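Local coordinates for protein CT_858 (Chlamydia trachomatis, PDB 3DOR) that probably acts as a secreted serine-type endopeptidase of the S41 family, carrying a PDZ domain and forming a dimer, at residues C4-Q9 and P502-I507; A129-S134 and L147-S152; I170-P173 and T177-V180; T383-V388 and Y414-G419; G404-L409 and P447-Q452. All blocks are in the same frame, centred on the assembly; numbering follows the deposited sequence.

Contact 1. Residues C4-Q9 and P502-I507; sequences CKNALQ and PNRTGI
Asn6 and Arg504 meet where helix 2-20 passes the loop 502-507. The amide of Asn6 lies against the aliphatic root of Arg504, with Asn6 OD1 3.6 Å from Arg504 CB. The amide meets CB and CG, while the guanidinium, turned 66° to it, leads away. A water joins the same pair: it donates to Asn6 OD1 at 2.9 Å and accepts from Arg504 N at 2.7 Å. Beside it, Thr505 OG1 comes within 3.6 Å of Asn6 O, but its hydrogen bond goes to Asp10, one turn further along the helix. Asn6 ND2 is held by Leu2 O. The loop joins strands 496-499 and 507-518, an antiparallel pair, and bonds of Asn503 brace the turn between them. Asn503 OD1 takes Ile507 N in its carbonyl plane at 2.8 Å, on a lone pair, and accepts weakly from Thr505 N. Asn503 ND2 returns a nearly straight bond to Ile507 O (3.1 Å, 169°). Helix 55-67 packs on Ala7 and Thr505. The second subunit reaches this place too: its His16 makes a weak hydrogen bond to Asn6 OD1, and its Gln19 packs on Arg504.

Contact 2. Residues A129-S134 and L147-S152; sequences ATLYGS and LRTLFS. With SO4 (sulfate ion), chain M.
Leu131 turns its CG anti to the carbonyl carbon (chi1 -59°) and extends its chain, which carries CD1 across to segment 147-152. Thr149 answers with OG1 set between its own backbone N and carbonyl carbon (chi1 68°), and CG2 on the N side. The two side chains lie alongside each other, running opposite ways. Leu131 CD1 stops 3.7 Å from Thr149 OG1. The same methyl lies 3.9 Å from Leu150 CA, so one branch of the leucine does most of the touching. Thr149 OG1 is not left without a partner, because it is hydrogen-bonded to Ala146 O, three residues back. The contact is therefore one of van der Waals packing between segments 129-134 and 147-152 of the PDZ domain. Helices 124-130 and 140-150 follow each other in the chain, and the antiparallel sheet of the domain lies behind the second. Leu150 packs on Leu116 of strand 115-119. Phe151 rests on Leu86 and Val90 of strand 83-92. In the first segment, the ring of Tyr132 has Ala129 CA over one face, near the rim and 3.4 Å above its plane. Tyr132 OH is hydrogen-bonded to Glu143 of helix 140-150, and its ring stacks with His136 of the intervening loop. Arg148 points to another side and meets a sulfate ion, probably from the crystallisation liquor. Ile255 N also binds this sulfate.

Contact 3. Residues I170-P173 and T177-V180; sequences IRRP and TREV
Ile170 and Arg178 form an antiparallel hydrogen-bonded pair. Ile170 N donates to Arg178 O at 2.9 Å. Arg178 N returns a bond to Ile170 O at 3.0 Å. Arg171 and Thr177 are the adjoining non-hydrogen-bonded pair. Here Thr177 CA adds a CA-H...O contact to Ile170 O at 3.4 Å. The packing lies on the face of Ile170 and Arg178. Ile170 CG1 sits between its backbone N and carbonyl carbon (chi1 64°), which places it 3.8 Å from Arg178 CB. Ile170 CD1 reaches on to Val180 CG2 at 4.2 Å. Arg172 bends back at chi2 and lays its NE 3.7 Å from Arg178 CG, the two side chains crossing at about a right angle. Arg172 NE and Arg178 NE are 4.6 Å apart. The charge of Arg172 is met by a salt bridge to Asp114, and its guanidinium also makes a hydrogen bond to Glu109 O. The segments are the tip of the beta hairpin formed by strands 165-171 and 177-187 in the PDZ domain. Strand 115-119 pairs with the first of them, and strand 83-92 with the second.

Contact 4. Residues T383-V388 and Y414-G419; sequences TLLENV and YLKSFG. With SO4 (sulfate ion), chain P.
Leu385 and Lys416 cross at a slant, with the lysine chain laid over the root of the leucine. Lys416 CD is 3.5 Å from Leu385 CB, and Lys416 CG is 3.8 Å from the same atom. Lys416 starts with CG anti to its carbonyl carbon (chi1 -80°) and bends at chi2 and chi3. The bends bring its amine toward the loop. Lys416 NZ ends 3.3 Å from Val388 O, but at a poor angle for a hydrogen bond. Its salt bridge is to Glu413, one turn back on the same helix. The butyl chain thus does the packing, while the charge is paired within helix 409-428. The far end of Leu385 turns to Leu415. Its CD1 branch meets Leu415 CB at 3.4 Å, a tight approach for two carbons. Leu385 is the first residue to leave helical geometry after helix 372-384. It also opens a type I beta turn to Val388, closed by Val388 N bonding to Leu385 O at 3.1 Å. The turn leads into helix 391-398, so three helices of the S41 family region meet here. Val388 packs on Glu393 and Ser394, and Leu415 on Leu398 and Trp381. On another side of helix 409-428, Ser417 OG donates to a sulfate O2 at 3.0 Å. This ion is probably from the crystallisation liquor. Ser417 OG is also bonded to Gln421.

Contact 5. Residues G404-L409 and P447-Q452; sequences GYTVDL and PHPRVQ
The short strand 405-406 and the irregular loop 447-452 come nearest at Thr406 and His448, whose CA atoms are 6.6 Å apart. Thr406 points at the ring of Pro449, its OG1 3.2 Å from Pro449 CD. With OG1 anti to the carbonyl carbon (chi1 -54°), the hydroxyl also lies 3.7 Å from His448 CD2, oblique to the ring. A water bridges the segments: it donates to Gly404 O at 2.7 Å and is 3.2 Å from His448 NE2, in the ring plane at its edge. The other ring nitrogen holds the loop. His448 ND1 accepts from Val451 N at 3.0 Å, with an N-H...ND1 angle of 172°, and also from Arg450 N. Both donors are tilted out of the ring plane. Two backbone N-H groups on one nitrogen limit the ring's rotation and are consistent with ND1 acting as an acceptor. Gln452 NE2 bonds back to His448 O at 2.8 Å, and the loop is tightened further. Pro449 CD covers part of one face of the His448 ring. Tyr405 OH is hydrogen-bonded to His446 N, and Tyr405 packs on helix 346-354. The contact is a small surface junction in the S41 family region, a loop folded round His448 meeting the short two-stranded antiparallel sheet 401-402 with 405-406.

Contact 1 ties the first helix to a loop near the far end of the chain, and the other four contacts are nested inside the span it closes. Contacts 2 and 3 come next, in series within the PDZ domain, with centres about 22 Å apart. Contacts 4 and 5 lie in the S41 family region, on the opposite side of the chain's centre from contacts 2 and 3. Their centres are about 19 Å apart, and their segments alternate along the chain. They touch where Val388 O packs on Leu409 CD2 (4.1 Å), as strand 405-406 leads into helix 409-428. Contact 1 lies at the subunit interface of the dimer, while contacts 2 to 5 touch no other chain.

Contact 1. Residues C4-Q9 and P502-I507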
# COMPACT_ATOMS: atom_id res chain seq x y z
N CYS B 4 19.61 -1.56 -20.02
CA CYS B 4 20.48 -2.52 -19.37
C CYS B 4 20.90 -2.05 -17.98
O CYS B 4 20.81 -2.80 -17.01
CB CYS B 4 21.73 -2.77 -20.21
SG CYS B 4 22.88 -3.97 -19.48
N LYS B 5 21.35 -0.80 -17.88
CA LYS B 5 21.78 -0.25 -16.60
C LYS B 5 20.66 -0.31 -15.57
O LYS B 5 20.89 -0.66 -14.41
CB LYS B 5 22.26 1.19 -16.77
CG LYS B 5 23.55 1.31 -17.57
CD LYS B 5 23.94 2.76 -17.86
CE LYS B 5 25.23 2.82 -18.67
NZ LYS B 5 25.13 2.02 -19.93
N ASN B 6 19.45 0.04 -15.99
CA ASN B 6 18.31 0.01 -15.09
C ASN B 6 17.97 -1.42 -14.68
O ASN B 6 17.63 -1.68 -13.52
CB ASN B 6 17.10 0.68 -15.75
CG ASN B 6 17.09 2.19 -15.55
OD1 ASN B 6 16.86 2.68 -14.45
ND2 ASN B 6 17.35 2.93 -16.62
N ALA B 7 18.07 -2.34 -15.63
CA ALA B 7 17.79 -3.74 -15.36
C ALA B 7 18.77 -4.27 -14.33
O ALA B 7 18.38 -4.96 -13.39
CB ALA B 7 17.89 -4.55 -16.65
N LEU B 8 20.04 -3.93 -14.50
CA LEU B 8 21.07 -4.36 -13.56
C LEU B 8 20.81 -3.75 -12.19
O LEU B 8 20.97 -4.40 -11.16
CB LEU B 8 22.45 -3.94 -14.06
CG LEU B 8 23.09 -4.76 -15.20
CD1 LEU B 8 24.23 -3.96 -15.83
CD2 LEU B 8 23.61 -6.08 -14.64
N GLN B 9 20.41 -2.48 -12.19
CA GLN B 9 20.14 -1.77 -10.95
C GLN B 9 19.00 -2.45 -10.19
O GLN B 9 19.12 -2.78 -9.01
CB GLN B 9 19.75 -0.32 -11.24
CG GLN B 9 20.42 0.70 -10.34
CD GLN B 9 20.25 0.39 -8.87
OE1 GLN B 9 19.13 0.33 -8.36
NE2 GLN B 9 21.36 0.19 -8.17
N PRO B 502 9.44 2.61 -7.47
CA PRO B 502 9.55 3.21 -8.80
C PRO B 502 10.80 2.72 -9.53
O PRO B 502 11.87 2.58 -8.93
CB PRO B 502 9.57 4.71 -8.51
CG PRO B 502 10.18 4.78 -7.15
CD PRO B 502 9.52 3.63 -6.42
N ASN B 503 10.66 2.46 -10.82
CA ASN B 503 11.78 1.95 -11.61
C ASN B 503 11.48 2.13 -13.09
O ASN B 503 10.33 2.34 -13.46
CB ASN B 503 11.98 0.47 -11.30
CG ASN B 503 10.77 -0.36 -11.70
OD1 ASN B 503 10.76 -1.01 -12.75
ND2 ASN B 503 9.73 -0.32 -10.86
N ARG B 504 12.52 2.02 -13.91
CA ARG B 504 12.38 2.17 -15.36
C ARG B 504 12.33 0.82 -16.06
O ARG B 504 12.37 0.75 -17.29
CB ARG B 504 13.57 2.98 -15.91
CG ARG B 504 13.68 4.41 -15.43
CD ARG B 504 12.81 5.34 -16.24
NE ARG B 504 12.94 6.75 -15.84
CZ ARG B 504 14.07 7.44 -15.87
NH1 ARG B 504 15.20 6.88 -16.29
NH2 ARG B 504 14.08 8.71 -15.48
N THR B 505 12.26 -0.26 -15.29
CA THR B 505 12.20 -1.60 -15.87
C THR B 505 10.76 -2.08 -15.98
O THR B 505 10.50 -3.19 -16.44
CB THR B 505 13.00 -2.62 -15.02
OG1 THR B 505 14.32 -2.10 -14.77
CG2 THR B 505 13.13 -3.94 -15.77
N GLY B 506 9.81 -1.25 -15.54
CA GLY B 506 8.42 -1.64 -15.62
C GLY B 506 7.95 -2.66 -14.59
O GLY B 506 6.93 -3.32 -14.79
N ILE B 507 8.70 -2.79 -13.50
CA ILE B 507 8.33 -3.73 -12.45
C ILE B 507 7.17 -3.16 -11.65
O ILE B 507 7.23 -2.04 -11.17
CB ILE B 507 9.51 -3.98 -11.52
CG1 ILE B 507 10.70 -4.53 -12.33
CG2 ILE B 507 9.11 -4.95 -10.43
CD1 ILE B 507 11.92 -4.81 -11.49
O HOH W 1 14.91 1.53 -12.69

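Contact 2. Residues A129-S134 and L147-S152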
# COMPACT_ATOMS: atom_id res chain seq x y z
N ALA B 129 7.77 -28.09 -20.93
CA ALA B 129 9.11 -27.94 -20.36
C ALA B 129 9.67 -26.55 -20.66
O ALA B 129 10.42 -26.00 -19.85
CB ALA B 129 10.04 -29.01 -20.91
N THR B 130 9.33 -25.99 -21.81
CA THR B 130 9.83 -24.67 -22.14
C THR B 130 9.22 -23.67 -21.16
O THR B 130 9.73 -22.57 -20.98
CB THR B 130 9.44 -24.23 -23.57
OG1 THR B 130 8.03 -24.00 -23.64
CG2 THR B 130 9.82 -25.30 -24.58
N LEU B 131 8.13 -24.07 -20.50
CA LEU B 131 7.45 -23.19 -19.56
C LEU B 131 7.85 -23.38 -18.10
O LEU B 131 7.40 -22.65 -17.23
CB LEU B 131 5.93 -23.36 -19.70
CG LEU B 131 5.41 -23.06 -21.11
CD1 LEU B 131 3.93 -23.42 -21.21
CD2 LEU B 131 5.63 -21.59 -21.42
N TYR B 132 8.70 -24.37 -17.84
CA TYR B 132 9.15 -24.63 -16.47
C TYR B 132 10.08 -23.53 -15.96
O TYR B 132 10.60 -22.73 -16.74
CB TYR B 132 9.89 -25.96 -16.40
CG TYR B 132 9.07 -27.19 -16.71
CD1 TYR B 132 7.68 -27.17 -16.68
CD2 TYR B 132 9.71 -28.41 -16.99
CE1 TYR B 132 6.93 -28.33 -16.91
CE2 TYR B 132 8.97 -29.57 -17.22
CZ TYR B 132 7.59 -29.53 -17.17
OH TYR B 132 6.87 -30.68 -17.37
N GLY B 133 10.31 -23.52 -14.66
CA GLY B 133 11.21 -22.55 -14.06
C GLY B 133 12.64 -23.07 -14.14
O GLY B 133 12.87 -24.17 -14.63
N SER B 134 13.60 -22.29 -13.65
CA SER B 134 15.01 -22.66 -13.69
C SER B 134 15.38 -23.88 -12.86
O SER B 134 16.21 -24.68 -13.27
CB SER B 134 15.87 -21.48 -13.22
OG SER B 134 15.61 -20.32 -13.98
N LEU B 147 1.01 -25.81 -16.78
CA LEU B 147 -0.15 -26.05 -17.62
C LEU B 147 -1.04 -24.81 -17.65
O LEU B 147 -1.60 -24.48 -18.70
CB LEU B 147 -0.95 -27.23 -17.09
CG LEU B 147 -1.37 -28.33 -18.07
CD1 LEU B 147 -2.59 -29.03 -17.50
CD2 LEU B 147 -1.70 -27.74 -19.44
N ARG B 148 -1.18 -24.14 -16.51
CA ARG B 148 -2.00 -22.93 -16.42
C ARG B 148 -1.60 -21.93 -17.48
O ARG B 148 -2.44 -21.20 -18.03
CB ARG B 148 -1.85 -22.24 -15.06
CG ARG B 148 -2.50 -22.90 -13.87
CD ARG B 148 -2.54 -21.91 -12.70
NE ARG B 148 -3.28 -20.71 -13.09
CZ ARG B 148 -3.45 -19.64 -12.32
NH1 ARG B 148 -2.93 -19.60 -11.10
NH2 ARG B 148 -4.15 -18.60 -12.76
N THR B 149 -0.30 -21.87 -17.77
CA THR B 149 0.21 -20.92 -18.75
C THR B 149 0.28 -21.45 -20.20
O THR B 149 0.56 -20.68 -21.12
CB THR B 149 1.61 -20.42 -18.33
OG1 THR B 149 2.55 -21.49 -18.43
CG2 THR B 149 1.57 -19.93 -16.88
N LEU B 150 0.03 -22.74 -20.39
CA LEU B 150 0.08 -23.32 -21.73
C LEU B 150 -0.74 -22.48 -22.71
O LEU B 150 -0.25 -22.10 -23.77
CB LEU B 150 -0.46 -24.76 -21.71
CG LEU B 150 0.03 -25.72 -22.81
CD1 LEU B 150 -0.93 -26.91 -22.89
CD2 LEU B 150 0.09 -25.03 -24.14
N PHE B 151 -1.98 -22.16 -22.35
CA PHE B 151 -2.83 -21.36 -23.23
C PHE B 151 -3.04 -19.93 -22.75
O PHE B 151 -3.97 -19.25 -23.18
CB PHE B 151 -4.18 -22.05 -23.42
CG PHE B 151 -4.10 -23.34 -24.19
CD1 PHE B 151 -4.86 -24.44 -23.81
CD2 PHE B 151 -3.29 -23.46 -25.31
CE1 PHE B 151 -4.81 -25.63 -24.53
CE2 PHE B 151 -3.24 -24.65 -26.05
CZ PHE B 151 -4.00 -25.73 -25.66
N SER B 152 -2.16 -19.44 -21.88
CA SER B 152 -2.28 -18.08 -21.37
C SER B 152 -0.90 -17.48 -21.11
O SER B 152 -0.29 -17.77 -20.08
CB SER B 152 -3.12 -18.08 -20.09
OG SER B 152 -3.44 -16.76 -19.69
S SO4 M . -6.75 -20.54 -13.65
O1 SO4 M . -7.83 -20.89 -14.64
O2 SO4 M . -6.75 -19.06 -13.45
O3 SO4 M . -6.99 -21.20 -12.33
O4 SO4 M . -5.45 -21.03 -14.23

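Contact 3. Residues I170-P173 and T177-V180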
# COMPACT_ATOMS: atom_id res chain seq x y z
N ILE B 170 -4.44 -33.39 -31.88
CA ILE B 170 -5.23 -34.09 -30.88
C ILE B 170 -5.59 -35.50 -31.34
O ILE B 170 -5.46 -35.84 -32.52
CB ILE B 170 -6.55 -33.34 -30.65
CG1 ILE B 170 -7.37 -33.35 -31.94
CG2 ILE B 170 -6.25 -31.90 -30.24
CD1 ILE B 170 -8.79 -32.88 -31.80
N ARG B 171 -6.02 -36.33 -30.39
CA ARG B 171 -6.46 -37.67 -30.74
C ARG B 171 -7.86 -37.85 -30.18
O ARG B 171 -8.13 -37.52 -29.03
CB ARG B 171 -5.55 -38.75 -30.16
CG ARG B 171 -6.16 -40.15 -30.35
CD ARG B 171 -5.12 -41.24 -30.47
NE ARG B 171 -4.24 -41.26 -29.32
CZ ARG B 171 -2.91 -41.28 -29.42
NH1 ARG B 171 -2.34 -41.28 -30.62
NH2 ARG B 171 -2.17 -41.27 -28.31
N ARG B 172 -8.76 -38.35 -31.02
CA ARG B 172 -10.14 -38.58 -30.61
C ARG B 172 -10.16 -39.81 -29.74
O ARG B 172 -9.25 -40.64 -29.79
CB ARG B 172 -11.03 -38.83 -31.82
CG ARG B 172 -11.04 -37.72 -32.85
CD ARG B 172 -11.46 -36.39 -32.25
NE ARG B 172 -11.90 -35.49 -33.31
CZ ARG B 172 -12.25 -34.23 -33.12
NH1 ARG B 172 -12.23 -33.69 -31.90
NH2 ARG B 172 -12.64 -33.49 -34.17
N PRO B 173 -11.21 -39.96 -28.91
CA PRO B 173 -11.27 -41.14 -28.06
C PRO B 173 -11.35 -42.45 -28.85
O PRO B 173 -10.92 -43.49 -28.37
CB PRO B 173 -12.50 -40.89 -27.18
CG PRO B 173 -13.31 -39.90 -27.95
CD PRO B 173 -12.27 -39.00 -28.57
N THR B 177 -6.54 -39.26 -35.30
CA THR B 177 -5.81 -38.02 -35.06
C THR B 177 -6.32 -36.87 -35.91
O THR B 177 -6.73 -37.06 -37.06
CB THR B 177 -4.30 -38.23 -35.36
OG1 THR B 177 -3.70 -38.98 -34.29
CG2 THR B 177 -3.60 -36.91 -35.50
N ARG B 178 -6.30 -35.66 -35.36
CA ARG B 178 -6.73 -34.46 -36.08
C ARG B 178 -5.77 -33.32 -35.78
O ARG B 178 -5.25 -33.22 -34.67
CB ARG B 178 -8.13 -34.03 -35.65
CG ARG B 178 -9.23 -35.04 -35.90
CD ARG B 178 -9.37 -35.37 -37.38
NE ARG B 178 -10.53 -36.23 -37.59
CZ ARG B 178 -10.86 -36.78 -38.76
NH1 ARG B 178 -10.11 -36.56 -39.83
NH2 ARG B 178 -11.94 -37.55 -38.84
N GLU B 179 -5.53 -32.47 -36.76
CA GLU B 179 -4.67 -31.32 -36.55
C GLU B 179 -5.56 -30.09 -36.64
O GLU B 179 -6.10 -29.78 -37.69
CB GLU B 179 -3.58 -31.24 -37.63
CG GLU B 179 -2.74 -32.50 -37.71
CD GLU B 179 -1.30 -32.20 -38.06
OE1 GLU B 179 -1.06 -31.41 -39.00
OE2 GLU B 179 -0.40 -32.75 -37.39
N VAL B 180 -5.73 -29.41 -35.51
CA VAL B 180 -6.60 -28.24 -35.48
C VAL B 180 -5.80 -26.95 -35.44
O VAL B 180 -5.10 -26.66 -34.46
CB VAL B 180 -7.56 -28.31 -34.27
CG1 VAL B 180 -8.52 -27.12 -34.28
CG2 VAL B 180 -8.34 -29.60 -34.32

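Contact 4. Residues T383-V388 and Y414-G419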
# COMPACT_ATOMS: atom_id res chain seq x y z
N THR B 383 1.47 -2.53 23.07
CA THR B 383 0.88 -1.30 23.60
C THR B 383 -0.64 -1.40 23.45
O THR B 383 -1.39 -0.99 24.33
CB THR B 383 1.39 -0.04 22.87
OG1 THR B 383 0.89 -0.01 21.53
CG2 THR B 383 2.90 -0.03 22.83
N LEU B 384 -1.09 -1.98 22.34
CA LEU B 384 -2.52 -2.13 22.08
C LEU B 384 -3.24 -2.94 23.17
O LEU B 384 -4.34 -2.61 23.58
CB LEU B 384 -2.72 -2.81 20.73
CG LEU B 384 -4.09 -2.76 20.04
CD1 LEU B 384 -4.02 -3.62 18.78
CD2 LEU B 384 -5.18 -3.28 20.94
N LEU B 385 -2.60 -4.01 23.63
CA LEU B 385 -3.21 -4.88 24.62
C LEU B 385 -2.64 -4.70 26.01
O LEU B 385 -2.89 -5.50 26.91
CB LEU B 385 -3.02 -6.34 24.20
CG LEU B 385 -3.48 -6.64 22.77
CD1 LEU B 385 -3.06 -8.05 22.36
CD2 LEU B 385 -5.00 -6.45 22.69
N GLU B 386 -1.87 -3.63 26.19
CA GLU B 386 -1.24 -3.34 27.46
C GLU B 386 -2.15 -3.58 28.68
O GLU B 386 -1.77 -4.32 29.59
CB GLU B 386 -0.76 -1.89 27.47
CG GLU B 386 0.23 -1.56 28.56
CD GLU B 386 0.72 -0.13 28.49
OE1 GLU B 386 1.18 0.28 27.40
OE2 GLU B 386 0.64 0.58 29.51
N ASN B 387 -3.34 -2.99 28.68
CA ASN B 387 -4.24 -3.15 29.82
C ASN B 387 -5.46 -4.05 29.63
O ASN B 387 -6.53 -3.77 30.17
CB ASN B 387 -4.70 -1.77 30.29
CG ASN B 387 -3.55 -0.91 30.76
OD1 ASN B 387 -3.33 0.19 30.26
ND2 ASN B 387 -2.79 -1.41 31.74
N VAL B 388 -5.29 -5.12 28.86
CA VAL B 388 -6.38 -6.06 28.64
C VAL B 388 -6.19 -7.24 29.57
O VAL B 388 -5.21 -7.97 29.46
CB VAL B 388 -6.39 -6.55 27.17
CG1 VAL B 388 -7.38 -7.69 27.00
CG2 VAL B 388 -6.77 -5.41 26.26
N TYR B 414 -2.30 -14.46 23.43
CA TYR B 414 -1.50 -15.02 22.35
C TYR B 414 -0.79 -13.89 21.62
O TYR B 414 0.40 -13.98 21.32
CB TYR B 414 -2.38 -15.77 21.34
CG TYR B 414 -2.71 -17.20 21.70
CD1 TYR B 414 -3.88 -17.79 21.23
CD2 TYR B 414 -1.83 -17.99 22.46
CE1 TYR B 414 -4.18 -19.12 21.51
CE2 TYR B 414 -2.13 -19.32 22.74
CZ TYR B 414 -3.31 -19.88 22.26
OH TYR B 414 -3.63 -21.20 22.50
N LEU B 415 -1.54 -12.82 21.33
CA LEU B 415 -0.99 -11.67 20.62
C LEU B 415 0.16 -11.01 21.40
O LEU B 415 1.16 -10.59 20.82
CB LEU B 415 -2.10 -10.66 20.32
CG LEU B 415 -3.14 -11.15 19.30
CD1 LEU B 415 -4.33 -10.21 19.27
CD2 LEU B 415 -2.50 -11.25 17.93
N LYS B 416 0.01 -10.93 22.72
CA LYS B 416 1.07 -10.35 23.54
C LYS B 416 2.29 -11.27 23.55
O LYS B 416 3.43 -10.81 23.51
CB LYS B 416 0.57 -10.10 24.96
CG LYS B 416 -0.24 -8.83 25.05
CD LYS B 416 -1.42 -8.93 25.99
CE LYS B 416 -1.00 -8.95 27.44
NZ LYS B 416 -2.21 -8.72 28.29
N SER B 417 2.04 -12.58 23.59
CA SER B 417 3.12 -13.55 23.58
C SER B 417 3.88 -13.41 22.25
O SER B 417 5.11 -13.49 22.21
CB SER B 417 2.55 -14.96 23.74
OG SER B 417 3.57 -15.93 23.56
N PHE B 418 3.14 -13.19 21.18
CA PHE B 418 3.75 -13.02 19.86
C PHE B 418 4.72 -11.84 19.89
O PHE B 418 5.86 -11.95 19.42
CB PHE B 418 2.67 -12.76 18.81
CG PHE B 418 3.21 -12.40 17.45
CD1 PHE B 418 3.62 -13.40 16.57
CD2 PHE B 418 3.34 -11.07 17.06
CE1 PHE B 418 4.14 -13.09 15.32
CE2 PHE B 418 3.86 -10.74 15.81
CZ PHE B 418 4.26 -11.76 14.94
N GLY B 419 4.26 -10.71 20.40
CA GLY B 419 5.11 -9.53 20.47
C GLY B 419 6.40 -9.80 21.23
O GLY B 419 7.49 -9.47 20.76
S SO4 P . 6.12 -15.74 26.18
O1 SO4 P . 6.43 -16.61 25.00
O2 SO4 P . 4.63 -15.64 26.32
O3 SO4 P . 6.65 -16.33 27.46
O4 SO4 P . 6.77 -14.42 25.95

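Contact 5. Residues G404-L409 and P447-Q452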
# COMPACT_ATOMS: atom_id res chain seq x y z
N GLY B 404 -13.59 -13.47 11.54
CA GLY B 404 -14.35 -14.66 11.86
C GLY B 404 -13.88 -15.35 13.12
O GLY B 404 -14.68 -16.00 13.81
N TYR B 405 -12.59 -15.25 13.44
CA TYR B 405 -12.08 -15.93 14.62
C TYR B 405 -12.50 -15.22 15.91
O TYR B 405 -12.23 -14.03 16.10
CB TYR B 405 -10.56 -16.05 14.57
CG TYR B 405 -10.03 -17.08 15.54
CD1 TYR B 405 -9.95 -18.42 15.18
CD2 TYR B 405 -9.61 -16.71 16.82
CE1 TYR B 405 -9.46 -19.38 16.07
CE2 TYR B 405 -9.11 -17.67 17.72
CZ TYR B 405 -9.04 -19.00 17.34
OH TYR B 405 -8.57 -19.94 18.22
N THR B 406 -13.16 -15.97 16.78
CA THR B 406 -13.67 -15.43 18.04
C THR B 406 -12.59 -14.83 18.94
O THR B 406 -11.60 -15.50 19.24
CB THR B 406 -14.44 -16.51 18.83
OG1 THR B 406 -15.46 -17.08 17.99
CG2 THR B 406 -15.07 -15.90 20.08
N VAL B 407 -12.79 -13.58 19.36
CA VAL B 407 -11.82 -12.92 20.23
C VAL B 407 -12.05 -13.27 21.70
O VAL B 407 -13.17 -13.24 22.20
CB VAL B 407 -11.85 -11.38 20.05
CG1 VAL B 407 -11.04 -10.69 21.16
CG2 VAL B 407 -11.25 -11.03 18.68
N ASP B 408 -10.94 -13.60 22.36
CA ASP B 408 -10.90 -14.02 23.76
C ASP B 408 -9.75 -13.35 24.50
O ASP B 408 -8.95 -12.65 23.90
CB ASP B 408 -10.63 -15.53 23.81
CG ASP B 408 -11.71 -16.28 24.51
OD1 ASP B 408 -11.61 -17.52 24.60
OD2 ASP B 408 -12.66 -15.61 24.97
N LEU B 409 -9.67 -13.60 25.80
CA LEU B 409 -8.56 -13.08 26.59
C LEU B 409 -7.39 -13.95 26.11
O LEU B 409 -6.25 -13.50 26.00
CB LEU B 409 -8.80 -13.32 28.08
CG LEU B 409 -8.42 -12.23 29.09
CD1 LEU B 409 -8.17 -12.89 30.44
CD2 LEU B 409 -7.18 -11.46 28.65
N PRO B 447 -11.96 -24.15 19.65
CA PRO B 447 -13.29 -24.31 19.06
C PRO B 447 -14.20 -23.10 19.18
O PRO B 447 -14.25 -22.45 20.22
CB PRO B 447 -13.85 -25.55 19.76
CG PRO B 447 -13.04 -25.65 21.02
CD PRO B 447 -11.67 -25.21 20.63
N HIS B 448 -14.90 -22.80 18.08
CA HIS B 448 -15.83 -21.68 18.03
C HIS B 448 -16.79 -21.92 19.20
O HIS B 448 -17.12 -23.06 19.51
CB HIS B 448 -16.58 -21.71 16.69
CG HIS B 448 -17.46 -20.52 16.45
ND1 HIS B 448 -18.74 -20.43 16.94
CD2 HIS B 448 -17.24 -19.38 15.74
CE1 HIS B 448 -19.28 -19.29 16.55
NE2 HIS B 448 -18.39 -18.64 15.82
N PRO B 449 -17.21 -20.85 19.88
CA PRO B 449 -18.12 -21.04 21.01
C PRO B 449 -19.52 -21.56 20.67
O PRO B 449 -20.10 -22.31 21.46
CB PRO B 449 -18.15 -19.65 21.66
CG PRO B 449 -18.00 -18.73 20.47
CD PRO B 449 -16.89 -19.42 19.68
N ARG B 450 -20.05 -21.21 19.50
CA ARG B 450 -21.39 -21.63 19.11
C ARG B 450 -21.50 -22.78 18.11
O ARG B 450 -22.32 -23.68 18.29
CB ARG B 450 -22.18 -20.45 18.52
CG ARG B 450 -22.11 -19.15 19.29
CD ARG B 450 -23.13 -18.16 18.71
NE ARG B 450 -22.70 -16.76 18.83
CZ ARG B 450 -23.46 -15.72 18.48
NH1 ARG B 450 -24.69 -15.92 18.01
NH2 ARG B 450 -22.99 -14.48 18.60
N VAL B 451 -20.70 -22.76 17.04
CA VAL B 451 -20.78 -23.82 16.05
C VAL B 451 -19.51 -24.64 15.97
O VAL B 451 -18.42 -24.11 15.72
CB VAL B 451 -21.20 -23.26 14.65
CG1 VAL B 451 -21.69 -21.82 14.79
CG2 VAL B 451 -20.07 -23.36 13.66
N GLN B 452 -19.66 -25.94 16.19
CA GLN B 452 -18.56 -26.89 16.18
C GLN B 452 -18.95 -28.19 15.49
O GLN B 452 -19.67 -29.00 16.08
CB GLN B 452 -18.13 -27.23 17.62
CG GLN B 452 -17.72 -26.07 18.51
CD GLN B 452 -17.61 -26.49 19.97
OE1 GLN B 452 -17.56 -27.68 20.28
NE2 GLN B 452 -17.56 -25.51 20.88
O HOH W 2 -17.31 -16.18 14.11